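Local coordinates for Phosphoglucomutase/phosphomannomutase family protein (Burkholderia thailandensis, PDB 3UW2), which probably catalyses intramolecular phosphate transfer on sugar phosphates, as in other phosphohexose mutases, and binds a metal ion, at residues 313-318 / 386-391. Sequence-based numbering, arbitrary orientation.
Sequences ARWVRE and NGLPNA
Trp-315, midway along the short helix 311-318, faces Pro-389 in an extended loop with their CA atoms 8.5 Å apart, and no hydrogen bond joins the two segments. A large side chain suits such a separation. With its CG anti to the backbone N (chi1 177°), the indole carries its six-membered ring across to the loop, where CE3 of Trp-315 lies 3.5 Å from CG of Pro-389 and CZ3 of Trp-315 lies 3.7 Å from CD of Pro-389. The two side chains cross at about a right angle, and the proline meets the indole obliquely. Proline fits here because its rigid ring offers CG and CD to the aromatic carbons and its nitrogen carries no N-H needing a partner. Leu-388, a buried residue, adds a looser apolar touch farther round the six-membered ring, its CD2 4.3 Å from Trp-315 CH2. Helix 282-296 ties both partners together: Met-287 touches Pro-389 and its carbonyl accepts a weak hydrogen bond from Trp-315 NE1, while Arg-284 binds the carbonyls of Leu-388 and Pro-389. This is packing within the alpha/beta/alpha domain III, away from the zinc site: helix 311-318 lays Val-316 against strands 301-305 and 322-326, while Trp-315 reaches the loop leading into strand 392-398.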
ATOM      1  N   ALA A 313      10.015 -11.468  13.616  1.00 30.39           N
ATOM      2  CA  ALA A 313      10.584 -11.027  14.898  1.00 33.32           C
ATOM      3  C   ALA A 313      12.020 -11.564  15.066  1.00 33.91           C
ATOM      4  O   ALA A 313      12.952 -10.790  15.338  1.00 31.43           O
ATOM      5  CB  ALA A 313       9.711 -11.491  16.074  1.00 34.18           C
ATOM      6  N   ARG A 314      12.168 -12.893  14.935  1.00 34.28           N
ATOM      7  CA  ARG A 314      13.446 -13.565  15.134  1.00 35.14           C
ATOM      8  C   ARG A 314      14.477 -13.111  14.073  1.00 31.39           C
ATOM      9  O   ARG A 314      15.637 -12.765  14.380  1.00 29.41           O
ATOM     10  CB  ARG A 314      13.251 -15.084  15.061  1.00 39.77           C
ATOM     11  CG  ARG A 314      14.573 -15.838  15.233  1.00 46.87           C
ATOM     12  CD  ARG A 314      14.448 -17.348  14.975  1.00 53.11           C
ATOM     13  NE  ARG A 314      14.024 -17.954  16.226  1.00 54.98           N
ATOM     14  CZ  ARG A 314      14.805 -18.107  17.305  1.00 59.31           C
ATOM     15  NH1 ARG A 314      16.080 -17.735  17.285  1.00 60.52           N
ATOM     16  NH2 ARG A 314      14.319 -18.650  18.412  1.00 57.62           N
ATOM     17  N   TRP A 315      14.026 -13.059  12.826  1.00 30.03           N
ATOM     18  CA  TRP A 315      14.874 -12.594  11.745  1.00 30.60           C
ATOM     19  C   TRP A 315      15.421 -11.213  12.041  1.00 29.88           C
ATOM     20  O   TRP A 315      16.665 -10.968  11.945  1.00 29.86           O
ATOM     21  CB  TRP A 315      14.058 -12.607  10.475  1.00 28.13           C
ATOM     22  CG  TRP A 315      14.813 -12.086   9.303  1.00 29.91           C
ATOM     23  CD1 TRP A 315      14.896 -10.772   8.883  1.00 27.70           C
ATOM     24  CD2 TRP A 315      15.655 -12.853   8.349  1.00 31.01           C
ATOM     25  NE1 TRP A 315      15.700 -10.678   7.782  1.00 28.87           N
ATOM     26  CE2 TRP A 315      16.160 -11.882   7.390  1.00 29.18           C
ATOM     27  CE3 TRP A 315      15.992 -14.200   8.191  1.00 33.65           C
ATOM     28  CZ2 TRP A 315      16.985 -12.248   6.335  1.00 29.67           C
ATOM     29  CZ3 TRP A 315      16.817 -14.573   7.099  1.00 33.11           C
ATOM     30  CH2 TRP A 315      17.314 -13.609   6.207  1.00 32.77           C
ATOM     31  N   VAL A 316      14.527 -10.296  12.409  1.00 27.75           N
ATOM     32  CA  VAL A 316      14.962  -8.905  12.630  1.00 27.82           C
ATOM     33  C   VAL A 316      15.963  -8.843  13.801  1.00 27.75           C
ATOM     34  O   VAL A 316      16.998  -8.170  13.685  1.00 27.82           O
ATOM     35  CB  VAL A 316      13.788  -7.928  12.903  1.00 27.75           C
ATOM     36  CG1 VAL A 316      14.293  -6.601  13.527  1.00 26.29           C
ATOM     37  CG2 VAL A 316      12.983  -7.693  11.600  1.00 28.52           C
ATOM     38  N   ARG A 317      15.711  -9.605  14.857  1.00 28.96           N
ATOM     39  CA  ARG A 317      16.660  -9.658  15.997  1.00 33.91           C
ATOM     40  C   ARG A 317      17.989 -10.240  15.646  1.00 32.38           C
ATOM     41  O   ARG A 317      19.017  -9.672  16.034  1.00 33.00           O
ATOM     42  CB  ARG A 317      16.133 -10.382  17.213  1.00 34.26           C
ATOM     43  CG  ARG A 317      15.009  -9.636  17.877  1.00 40.63           C
ATOM     44  CD  ARG A 317      14.541 -10.437  19.062  1.00 47.78           C
ATOM     45  NE  ARG A 317      13.116 -10.207  19.293  1.00 56.42           N
ATOM     46  CZ  ARG A 317      12.210 -11.184  19.243  1.00 55.23           C
ATOM     47  NH1 ARG A 317      12.582 -12.450  19.006  1.00 55.97           N
ATOM     48  NH2 ARG A 317      10.942 -10.908  19.462  1.00 55.86           N
ATOM     49  N   GLU A 318      17.976 -11.328  14.880  1.00 30.25           N
ATOM     50  CA  GLU A 318      19.218 -11.987  14.493  1.00 34.11           C
ATOM     51  C   GLU A 318      19.993 -11.112  13.544  1.00 33.96           C
ATOM     52  O   GLU A 318      21.207 -11.182  13.507  1.00 34.84           O
ATOM     53  CB  GLU A 318      18.985 -13.432  13.951  1.00 36.78           C
ATOM     54  CG  GLU A 318      18.521 -14.347  15.079  1.00 37.95           C
ATOM     55  CD  GLU A 318      18.155 -15.766  14.678  1.00 40.36           C
ATOM     56  OE1 GLU A 318      18.030 -16.079  13.487  1.00 38.95           O
ATOM     57  OE2 GLU A 318      17.984 -16.607  15.610  1.00 44.33           O
ATOM     58  N   ASN A 386      13.576 -17.712  -2.729  1.00 32.84           N
ATOM     59  CA  ASN A 386      12.987 -18.962  -2.226  1.00 36.62           C
ATOM     60  C   ASN A 386      13.574 -19.418  -0.901  1.00 37.17           C
ATOM     61  O   ASN A 386      12.916 -20.126  -0.148  1.00 37.24           O
ATOM     62  CB  ASN A 386      13.014 -20.111  -3.261  1.00 36.78           C
ATOM     63  CG  ASN A 386      12.016 -19.861  -4.419  1.00 38.44           C
ATOM     64  OD1 ASN A 386      10.861 -19.462  -4.183  1.00 36.49           O
ATOM     65  ND2 ASN A 386      12.465 -20.073  -5.668  1.00 38.04           N
ATOM     66  N   GLY A 387      14.819 -19.060  -0.642  1.00 37.36           N
ATOM     67  CA  GLY A 387      15.463 -19.551   0.549  1.00 36.78           C
ATOM     68  C   GLY A 387      15.175 -18.680   1.777  1.00 35.95           C
ATOM     69  O   GLY A 387      15.585 -19.047   2.855  1.00 34.22           O
ATOM     70  N   LEU A 388      14.481 -17.541   1.609  1.00 33.56           N
ATOM     71  CA  LEU A 388      13.961 -16.776   2.762  1.00 33.73           C
ATOM     72  C   LEU A 388      13.146 -17.698   3.654  1.00 33.44           C
ATOM     73  O   LEU A 388      12.630 -18.670   3.172  1.00 33.07           O
ATOM     74  CB  LEU A 388      13.150 -15.570   2.280  1.00 32.93           C
ATOM     75  CG  LEU A 388      14.048 -14.427   1.713  1.00 31.29           C
ATOM     76  CD1 LEU A 388      13.221 -13.534   0.828  1.00 30.55           C
ATOM     77  CD2 LEU A 388      14.603 -13.624   2.854  1.00 29.49           C
ATOM     78  N   PRO A 389      13.101 -17.427   4.974  1.00 34.65           N
ATOM     79  CA  PRO A 389      12.314 -18.261   5.891  1.00 35.20           C
ATOM     80  C   PRO A 389      10.852 -18.333   5.403  1.00 33.78           C
ATOM     81  O   PRO A 389      10.326 -17.362   4.851  1.00 30.41           O
ATOM     82  CB  PRO A 389      12.372 -17.481   7.217  1.00 36.56           C
ATOM     83  CG  PRO A 389      13.605 -16.593   7.123  1.00 33.68           C
ATOM     84  CD  PRO A 389      13.890 -16.390   5.667  1.00 33.50           C
ATOM     85  N   ASN A 390      10.193 -19.444   5.682  1.00 35.64           N
ATOM     86  CA  ASN A 390       8.862 -19.744   5.155  1.00 38.82           C
ATOM     87  C   ASN A 390       8.136 -20.603   6.174  1.00 39.21           C
ATOM     88  O   ASN A 390       8.771 -21.065   7.125  1.00 42.10           O
ATOM     89  CB  ASN A 390       8.983 -20.514   3.807  1.00 38.15           C
ATOM     90  CG  ASN A 390       7.839 -20.178   2.846  1.00 40.10           C
ATOM     91  OD1 ASN A 390       6.933 -19.378   3.164  1.00 40.07           O
ATOM     92  ND2 ASN A 390       7.879 -20.762   1.664  1.00 41.97           N
ATOM     93  N   ALA A 391       6.832 -20.827   6.014  1.00 35.64           N
ATOM     94  CA  ALA A 391       6.071 -21.641   7.006  1.00 37.27           C
ATOM     95  C   ALA A 391       4.846 -22.139   6.307  1.00 39.18           C
ATOM     96  O   ALA A 391       4.647 -21.784   5.213  1.00 41.24           O
ATOM     97  CB  ALA A 391       5.698 -20.774   8.193  1.00 37.20           C
TER